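Local structure of lipase (Acinetobacter baumannii, 4OPM) at residues Ser169-Phe174 / Ala195-Met200; Gln23-Lys28 / Tyr36-Ser41; Lys138-Val143 / Ala235-Leu240. The protein is a putative lipase of the alpha/beta hydrolase fold that probably hydrolyses the ester bonds of triacylglycerols and related lipids. All coordinates share one frame; numbering follows the deposited sequence. Where two conformers were deposited one is given.

Contact 1. Residues Ser169-Phe174 / Ala195-Met200; sequences SKKGDF and AQEKLM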
loop_
_atom_site.group_PDB
_atom_site.type_symbol
_atom_site.label_atom_id
_atom_site.label_comp_id
_atom_site.label_asym_id
_atom_site.label_seq_id
_atom_site.Cartn_x
_atom_site.Cartn_y
_atom_site.Cartn_z
ATOM N N SER A 169 13.913 -3.566 13.738
ATOM C CA SER A 169 14.950 -4.595 13.848
ATOM C C SER A 169 15.097 -5.141 15.269
ATOM O O SER A 169 15.716 -6.197 15.462
ATOM C CB SER A 169 16.295 -4.020 13.403
ATOM O OG SER A 169 16.185 -3.241 12.223
ATOM N N LYS A 170 14.594 -4.406 16.270
ATOM C CA LYS A 170 14.726 -4.822 17.669
ATOM C C LYS A 170 13.480 -4.419 18.458
ATOM O O LYS A 170 12.731 -3.556 17.998
ATOM C CB LYS A 170 16.009 -4.221 18.297
ATOM C CG LYS A 170 16.014 -2.697 18.401
ATOM C CD LYS A 170 17.352 -2.150 18.877
ATOM C CE LYS A 170 17.278 -0.675 19.212
ATOM N NZ LYS A 170 17.058 0.173 18.007
ATOM N N LYS A 171 13.272 -5.028 19.642
ATOM C CA LYS A 171 12.129 -4.723 20.513
ATOM C C LYS A 171 12.090 -3.225 20.836
ATOM O O LYS A 171 13.132 -2.615 21.113
ATOM C CB LYS A 171 12.173 -5.557 21.805
ATOM C CG LYS A 171 11.741 -7.007 21.617
ATOM C CD LYS A 171 11.839 -7.797 22.917
ATOM C CE LYS A 171 11.637 -9.277 22.697
ATOM N NZ LYS A 171 12.049 -10.078 23.882
ATOM N N GLY A 172 10.896 -2.650 20.734
ATOM C CA GLY A 172 10.670 -1.231 20.973
ATOM C C GLY A 172 10.650 -0.404 19.702
ATOM O O GLY A 172 10.137 0.718 19.717
ATOM N N ASP A 173 11.196 -0.944 18.588
ATOM C CA ASP A 173 11.216 -0.215 17.313
ATOM C C ASP A 173 9.818 -0.006 16.719
ATOM O O ASP A 173 9.598 1.017 16.072
ATOM C CB ASP A 173 12.090 -0.909 16.272
ATOM C CG ASP A 173 13.593 -0.791 16.482
ATOM O OD1 ASP A 173 14.017 -0.092 17.443
ATOM O OD2 ASP A 173 14.344 -1.395 15.692
ATOM N N PHE A 174 8.886 -0.960 16.913
ATOM C CA PHE A 174 7.544 -0.831 16.338
ATOM C C PHE A 174 6.805 0.362 16.949
ATOM O O PHE A 174 6.184 1.116 16.199
ATOM C CB PHE A 174 6.738 -2.124 16.474
ATOM C CG PHE A 174 5.446 -2.178 15.686
ATOM C CD1 PHE A 174 5.324 -1.517 14.464
ATOM C CD2 PHE A 174 4.376 -2.946 16.130
ATOM C CE1 PHE A 174 4.130 -1.579 13.734
ATOM C CE2 PHE A 174 3.183 -3.006 15.401
ATOM C CZ PHE A 174 3.070 -2.324 14.209
ATOM N N ALA A 195 3.568 -9.121 18.946
ATOM C CA ALA A 195 3.491 -10.189 17.944
ATOM C C ALA A 195 3.757 -9.622 16.546
ATOM O O ALA A 195 4.541 -10.208 15.800
ATOM C CB ALA A 195 2.130 -10.859 17.993
ATOM N N GLN A 196 3.148 -8.463 16.210
ATOM C CA GLN A 196 3.368 -7.824 14.907
ATOM C C GLN A 196 4.829 -7.375 14.773
ATOM O O GLN A 196 5.445 -7.597 13.724
ATOM C CB GLN A 196 2.404 -6.636 14.689
ATOM C CG GLN A 196 2.514 -5.985 13.290
ATOM C CD GLN A 196 2.392 -6.968 12.148
ATOM O OE1 GLN A 196 1.448 -7.761 12.075
ATOM N NE2 GLN A 196 3.346 -6.929 11.224
ATOM N N GLU A 197 5.386 -6.781 15.841
ATOM C CA GLU A 197 6.786 -6.325 15.856
ATOM C C GLU A 197 7.743 -7.474 15.535
ATOM O O GLU A 197 8.670 -7.295 14.738
ATOM C CB GLU A 197 7.123 -5.720 17.218
ATOM C CG GLU A 197 8.569 -5.272 17.368
ATOM C CD GLU A 197 8.804 -4.582 18.693
ATOM O OE1 GLU A 197 8.692 -5.256 19.742
ATOM O OE2 GLU A 197 9.031 -3.352 18.687
ATOM N N LYS A 198 7.519 -8.657 16.153
ATOM C CA LYS A 198 8.355 -9.839 15.919
ATOM C C LYS A 198 8.347 -10.254 14.436
ATOM O O LYS A 198 9.411 -10.536 13.901
ATOM C CB LYS A 198 7.914 -11.011 16.816
ATOM C CG LYS A 198 8.779 -12.275 16.704
ATOM C CD LYS A 198 10.268 -12.025 16.993
ATOM C CE LYS A 198 11.046 -13.305 17.185
ATOM N NZ LYS A 198 11.110 -14.131 15.946
ATOM N N LEU A 199 7.177 -10.210 13.767
ATOM C CA LEU A 199 7.059 -10.549 12.336
ATOM C C LEU A 199 7.854 -9.564 11.484
ATOM O O LEU A 199 8.541 -9.966 10.546
ATOM C CB LEU A 199 5.588 -10.576 11.885
ATOM C CG LEU A 199 4.706 -11.674 12.520
ATOM C CD1 LEU A 199 3.233 -11.436 12.213
ATOM C CD2 LEU A 199 5.125 -13.052 12.058
HETATM N N MSE A 200 7.798 -8.276 11.853
HETATM C CA MSE A 200 8.546 -7.245 11.136
HETATM C C MSE A 200 10.068 -7.418 11.335
HETATM O O MSE A 200 10.822 -7.320 10.355
HETATM C CB MSE A 200 8.071 -5.875 11.585
HETATM C CG MSE A 200 6.610 -5.620 11.249
HETATM SE SE MSE A 200 6.079 -3.887 11.861
HETATM C CE MSE A 200 6.847 -2.825 10.363
#
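The turn before helix 173-181 comes up against the side of helix 190-220, with F174 and E197 nearest across the contact, their CA atoms 5.6 Å apart. E197 lies with CG anti to its backbone N (chi1 177°) and the chain stretched out beyond, long enough to carry its carboxylate to the start of the other helix. There E197 OE2 receives two backbone donors: F174 N at 3.0 Å, a nearly straight bond on the anti lone pair, and G172 N at 2.9 Å, a more bent one (131°) from above the carboxylate plane. Both N-H groups belong to the opening of a helix, whose positive end would be expected to favour the glutamate's negative charge. G172, the N-cap residue, has a positive phi (97°) that suits glycine, since a CB would press on the preceding carbonyl oxygen. D173 ties the type II turn K170-D173 from within, taking S169 N and K170 N on OD2 and K170 NZ, in a salt bridge, on OD1. F174 supplies the apolar half. Selenomethionine M200 sets SE over one face, 3.9 Å from the centroid of the F174 ring, a Met-aromatic contact, while Q196 CG reaches F174 CE2 at 3.7 Å. Both helices lie between sheet strands 137-143 and 237-242, consistent with the cap that alpha/beta hydrolases commonly carry there; Q196 also packs on F9 of helix 9-19.

Contact 2. Residues Gln23-Lys28 / Tyr36-Ser41; sequences QSKSLK and YSEGGS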
loop_
_atom_site.group_PDB
_atom_site.type_symbol
_atom_site.label_atom_id
_atom_site.label_comp_id
_atom_site.label_asym_id
_atom_site.label_seq_id
_atom_site.Cartn_x
_atom_site.Cartn_y
_atom_site.Cartn_z
ATOM N N GLN A 23 -10.226 -14.383 1.912
ATOM C CA GLN A 23 -9.600 -15.679 2.132
ATOM C C GLN A 23 -8.149 -15.597 1.645
ATOM O O GLN A 23 -7.838 -14.779 0.776
ATOM C CB GLN A 23 -10.383 -16.836 1.497
ATOM C CG GLN A 23 -10.369 -16.903 -0.018
ATOM C CD GLN A 23 -11.161 -18.112 -0.475
ATOM O OE1 GLN A 23 -10.799 -19.259 -0.216
ATOM N NE2 GLN A 23 -12.282 -17.884 -1.126
ATOM N N SER A 24 -7.265 -16.401 2.247
ATOM C CA SER A 24 -5.846 -16.420 1.905
ATOM C C SER A 24 -5.605 -17.418 0.804
ATOM O O SER A 24 -6.125 -18.539 0.841
ATOM C CB SER A 24 -4.984 -16.732 3.124
ATOM O OG SER A 24 -5.110 -15.695 4.088
ATOM N N LYS A 25 -4.865 -16.978 -0.218
ATOM C CA LYS A 25 -4.542 -17.786 -1.384
ATOM C C LYS A 25 -3.053 -17.687 -1.674
ATOM O O LYS A 25 -2.360 -16.810 -1.137
ATOM C CB LYS A 25 -5.390 -17.348 -2.596
ATOM C CG LYS A 25 -6.869 -17.745 -2.437
ATOM C CD LYS A 25 -7.615 -17.842 -3.726
ATOM C CE LYS A 25 -9.071 -18.160 -3.471
ATOM N NZ LYS A 25 -9.879 -18.068 -4.715
ATOM N N SER A 26 -2.564 -18.617 -2.501
ATOM C CA SER A 26 -1.164 -18.690 -2.888
ATOM C C SER A 26 -1.057 -18.937 -4.390
ATOM O O SER A 26 -1.865 -19.693 -4.941
ATOM C CB SER A 26 -0.466 -19.800 -2.104
ATOM O OG SER A 26 0.895 -19.950 -2.468
ATOM N N LEU A 27 -0.075 -18.330 -5.048
ATOM C CA LEU A 27 0.109 -18.543 -6.478
ATOM C C LEU A 27 1.590 -18.457 -6.844
ATOM O O LEU A 27 2.238 -17.447 -6.551
ATOM C CB LEU A 27 -0.721 -17.509 -7.276
ATOM C CG LEU A 27 -0.712 -17.632 -8.816
ATOM C CD1 LEU A 27 -1.396 -18.928 -9.281
ATOM C CD2 LEU A 27 -1.392 -16.438 -9.444
ATOM N N LYS A 28 2.124 -19.519 -7.463
ATOM C CA LYS A 28 3.521 -19.497 -7.889
ATOM C C LYS A 28 3.575 -18.904 -9.291
ATOM O O LYS A 28 2.866 -19.355 -10.197
ATOM C CB LYS A 28 4.178 -20.884 -7.807
ATOM C CG LYS A 28 5.692 -20.842 -8.086
ATOM C CD LYS A 28 6.323 -22.218 -8.022
ATOM C CE LYS A 28 7.750 -22.227 -8.531
ATOM N NZ LYS A 28 8.706 -21.648 -7.549
ATOM N N TYR A 36 -1.619 -13.895 -1.121
ATOM C CA TYR A 36 -2.561 -12.797 -1.338
ATOM C C TYR A 36 -3.912 -13.103 -0.733
ATOM O O TYR A 36 -4.259 -14.274 -0.529
ATOM C CB TYR A 36 -2.723 -12.442 -2.834
ATOM C CG TYR A 36 -3.335 -13.520 -3.711
ATOM C CD1 TYR A 36 -2.567 -14.589 -4.173
ATOM C CD2 TYR A 36 -4.648 -13.409 -4.175
ATOM C CE1 TYR A 36 -3.108 -15.554 -5.024
ATOM C CE2 TYR A 36 -5.202 -14.375 -5.017
ATOM C CZ TYR A 36 -4.423 -15.442 -5.444
ATOM O OH TYR A 36 -4.930 -16.400 -6.288
ATOM N N SER A 37 -4.649 -12.033 -0.414
ATOM C CA SER A 37 -6.022 -12.121 0.063
ATOM C C SER A 37 -6.941 -11.901 -1.109
ATOM O O SER A 37 -6.625 -11.108 -2.012
ATOM C CB SER A 37 -6.297 -11.069 1.140
ATOM O OG SER A 37 -5.478 -11.275 2.268
ATOM N N GLU A 38 -8.073 -12.603 -1.114
ATOM C CA GLU A 38 -9.062 -12.449 -2.169
ATOM C C GLU A 38 -10.449 -12.479 -1.567
ATOM O O GLU A 38 -10.732 -13.332 -0.722
ATOM C CB GLU A 38 -8.900 -13.539 -3.238
ATOM C CG GLU A 38 -9.922 -13.460 -4.366
ATOM C CD GLU A 38 -9.751 -14.450 -5.501
ATOM O OE1 GLU A 38 -8.931 -15.384 -5.367
ATOM O OE2 GLU A 38 -10.464 -14.306 -6.518
ATOM N N GLY A 39 -11.294 -11.565 -2.021
ATOM C CA GLY A 39 -12.684 -11.487 -1.581
ATOM C C GLY A 39 -13.621 -10.959 -2.647
ATOM O O GLY A 39 -13.183 -10.412 -3.669
ATOM N N GLY A 40 -14.914 -11.166 -2.419
ATOM C CA GLY A 40 -15.957 -10.738 -3.341
ATOM C C GLY A 40 -16.147 -11.643 -4.547
ATOM O O GLY A 40 -15.359 -12.567 -4.789
ATOM N N SER A 41 -17.203 -11.372 -5.315
ATOM C CA SER A 41 -17.557 -12.155 -6.494
ATOM C C SER A 41 -16.689 -11.789 -7.695
ATOM O O SER A 41 -16.435 -10.610 -7.941
ATOM C CB SER A 41 -19.029 -11.941 -6.844
ATOM O OG SER A 41 -19.390 -12.672 -8.004
HETATM O O HOH W 1 -4.324 -19.132 -6.219
#
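Y36 and K25 meet through the first torsion of the tyrosine, which places CG between its backbone N and carbonyl carbon (chi1 65°) and so brings the ring beside the K25 strand, against K25 CB. That CB sits over one face of the phenol ring, 3.8 Å from the centroid of the Y36 ring and offset toward the rim, in a CH-pi contact. K25 sets CG beside its own N (chi1 -71°), and the chain beyond runs extended past the hydroxyl to E38, also extended, where K25 NZ forms a salt bridge with E38 OE1 at 2.9 Å, approaching from above the carboxylate plane. A lysine suits this place, since its CB covers the ring and its long chain carries the ammonium on to the acid. The other carboxylate oxygen, OE2, is bonded to H72, so E38 links two basic side chains. These residues share a face of the antiparallel hairpin formed by strands 22-29 and 32-39, which makes one edge of the central sheet of the alpha/beta hydrolase. K25 with Y36 and Q23 with E38 are hydrogen-bonded pairs, closed by bonds such as K25 N to Y36 O at 2.8 Å; S24 with S37 between them is a non-hydrogen-bonded pair. Its two small hydroxyls, on the opposite face, both bond to R57 NH1. L27 brings CB to within 3.8 Å of Y36 CE1, adding an apolar neighbour to the ring. Beyond the hairpin, F104 of helix 94-107 meets this ring edge-to-face. A water 2.8 Å from Y36 OH serves the tyrosine's polar end and donates to S26 O.

Contact 3. Residues Lys138-Val143 / Ala235-Leu240; sequences KSLFLV and APTLIL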
loop_
_atom_site.group_PDB
_atom_site.type_symbol
_atom_site.label_atom_id
_atom_site.label_comp_id
_atom_site.label_asym_id
_atom_site.label_seq_id
_atom_site.Cartn_x
_atom_site.Cartn_y
_atom_site.Cartn_z
ATOM N N LYS A 138 -7.912 0.968 -14.787
ATOM C CA LYS A 138 -9.236 1.605 -14.858
ATOM C C LYS A 138 -9.293 2.870 -14.006
ATOM O O LYS A 138 -10.005 3.807 -14.354
ATOM C CB LYS A 138 -10.324 0.619 -14.410
ATOM C CG LYS A 138 -11.731 0.989 -14.872
ATOM C CD LYS A 138 -12.707 -0.123 -14.551
ATOM C CE LYS A 138 -13.976 -0.013 -15.345
ATOM N NZ LYS A 138 -14.811 -1.235 -15.199
ATOM N N SER A 139 -8.593 2.866 -12.866
ATOM C CA SER A 139 -8.564 4.010 -11.950
ATOM C C SER A 139 -7.399 3.859 -11.012
ATOM O O SER A 139 -6.863 2.755 -10.851
ATOM C CB SER A 139 -9.872 4.121 -11.154
ATOM O OG SER A 139 -9.929 3.177 -10.095
ATOM N N LEU A 140 -7.034 4.969 -10.373
ATOM C CA LEU A 140 -5.931 5.010 -9.427
ATOM C C LEU A 140 -6.374 5.684 -8.124
ATOM O O LEU A 140 -7.010 6.737 -8.162
ATOM C CB LEU A 140 -4.786 5.788 -10.087
ATOM C CG LEU A 140 -3.348 5.506 -9.658
ATOM C CD1 LEU A 140 -2.931 4.053 -9.985
ATOM C CD2 LEU A 140 -2.401 6.447 -10.385
ATOM N N PHE A 141 -6.044 5.077 -6.981
ATOM C CA PHE A 141 -6.372 5.662 -5.690
ATOM C C PHE A 141 -5.067 5.750 -4.925
ATOM O O PHE A 141 -4.452 4.727 -4.629
ATOM C CB PHE A 141 -7.453 4.868 -4.940
ATOM C CG PHE A 141 -7.818 5.371 -3.556
ATOM C CD1 PHE A 141 -7.736 6.728 -3.239
ATOM C CD2 PHE A 141 -8.296 4.494 -2.584
ATOM C CE1 PHE A 141 -8.089 7.189 -1.965
ATOM C CE2 PHE A 141 -8.674 4.957 -1.323
ATOM C CZ PHE A 141 -8.574 6.300 -1.019
ATOM N N LEU A 142 -4.596 6.974 -4.700
ATOM C CA LEU A 142 -3.320 7.205 -4.044
ATOM C C LEU A 142 -3.535 7.670 -2.619
ATOM O O LEU A 142 -4.079 8.746 -2.391
ATOM C CB LEU A 142 -2.491 8.231 -4.831
ATOM C CG LEU A 142 -2.173 7.871 -6.305
ATOM C CD1 LEU A 142 -1.496 9.039 -7.034
ATOM C CD2 LEU A 142 -1.309 6.600 -6.399
ATOM N N VAL A 143 -3.084 6.860 -1.667
ATOM C CA VAL A 143 -3.217 7.174 -0.247
ATOM C C VAL A 143 -1.824 7.485 0.302
ATOM O O VAL A 143 -1.032 6.561 0.485
ATOM C CB VAL A 143 -3.914 6.032 0.555
ATOM C CG1 VAL A 143 -4.150 6.462 2.008
ATOM C CG2 VAL A 143 -5.229 5.589 -0.108
ATOM N N ALA A 235 -5.367 7.769 -16.246
ATOM C CA ALA A 235 -6.361 7.117 -15.381
ATOM C C ALA A 235 -7.065 8.120 -14.445
ATOM O O ALA A 235 -6.390 8.997 -13.875
ATOM C CB ALA A 235 -5.694 6.033 -14.542
ATOM N N PRO A 236 -8.415 8.029 -14.281
ATOM C CA PRO A 236 -9.077 8.877 -13.269
ATOM C C PRO A 236 -8.451 8.553 -11.913
ATOM O O PRO A 236 -8.246 7.372 -11.603
ATOM C CB PRO A 236 -10.554 8.485 -13.360
ATOM C CG PRO A 236 -10.563 7.140 -13.969
ATOM C CD PRO A 236 -9.352 7.047 -14.862
ATOM N N THR A 237 -8.067 9.590 -11.150
ATOM C CA THR A 237 -7.312 9.380 -9.914
ATOM C C THR A 237 -7.939 10.100 -8.723
ATOM O O THR A 237 -8.340 11.267 -8.813
ATOM C CB THR A 237 -5.841 9.835 -10.139
ATOM O OG1 THR A 237 -5.278 9.106 -11.238
ATOM C CG2 THR A 237 -4.950 9.651 -8.903
ATOM N N LEU A 238 -7.991 9.381 -7.601
ATOM C CA LEU A 238 -8.424 9.878 -6.315
ATOM C C LEU A 238 -7.185 9.961 -5.430
ATOM O O LEU A 238 -6.401 9.010 -5.379
ATOM C CB LEU A 238 -9.507 8.967 -5.700
ATOM C CG LEU A 238 -10.073 9.392 -4.332
ATOM C CD1 LEU A 238 -10.814 10.739 -4.427
ATOM C CD2 LEU A 238 -11.010 8.328 -3.781
ATOM N N ILE A 239 -6.997 11.102 -4.766
ATOM C CA ILE A 239 -5.847 11.320 -3.879
ATOM C C ILE A 239 -6.380 11.564 -2.499
ATOM O O ILE A 239 -7.231 12.432 -2.324
ATOM C CB ILE A 239 -4.961 12.516 -4.361
ATOM C CG1 ILE A 239 -4.434 12.307 -5.802
ATOM C CG2 ILE A 239 -3.802 12.827 -3.380
ATOM C CD1 ILE A 239 -4.113 13.635 -6.531
ATOM N N LEU A 240 -5.851 10.849 -1.510
ATOM C CA LEU A 240 -6.269 11.050 -0.124
ATOM C C LEU A 240 -5.024 11.115 0.757
ATOM O O LEU A 240 -4.092 10.338 0.578
ATOM C CB LEU A 240 -7.248 9.955 0.337
ATOM C CG LEU A 240 -7.915 10.181 1.693
ATOM C CD1 LEU A 240 -9.339 9.644 1.702
ATOM C CD2 LEU A 240 -7.096 9.543 2.821
#
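F141 and L238 lie side by side and point the same way, L238 CD2 resting 3.6 Å from F141 CE1. L240 runs alongside the same ring and puts CB at its edge, 3.7 Å from F141 CE1. In the phenylalanine chi1 (178°) places CG beside the carbonyl carbon and chi2 (31°) sets the turn of the ring, whose CD1-CE1 edge meets L238 and L240, while V143 CG2 of its own strand covers one face near the rim. A flat ring suits this place, offering an edge to the two leucines and a face to V143; it also stacks on Y288 of helix 281-298. The two backbones run parallel, 4.7 Å apart at their closest with only 9° between them, as neighbouring parallel strands of the central sheet of the alpha/beta hydrolase fold. Bonds alternate in direction along the pairing, L238 N to L140 O, L142 N to L238 O and L240 N to L142 O. P236 has no N-H to donate, but P236 O opens the series, 3.0 Å from L140 N. On the other face L140 and T237 also point the same way, with T237 OG1 3.5 Å from L140 CB. That T237 OG1 donates to A235 O at 2.9 Å, which satisfies a polar group beside apolar neighbours, while T237 CG2 faces L142 CD1 at 4.0 Å. Leucines suit this second face: L140 and L142 both pack on L127 of helix 121-132.

In the fold
Contacts 2 and 3 belong to the same mixed sheet: the hairpin of contact 2 forms one edge, and the strands of contact 3 lie toward the other, the centres of the two contacts about 23 Å apart. Contact 1 is nested inside the loop that contact 3 closes, although the centres of these two are about 32 Å apart on opposite sides of the chain's centre. The nearest atoms of contacts 1 and 2 are about 12 Å apart. The probable catalytic triad, S120, H274 and D245, lies near, without touching, the side chain of V143 in contact 3. At contact 1 two different polyether molecules, probably from the crystallisation liquor, approach the side chains of D173 and F174.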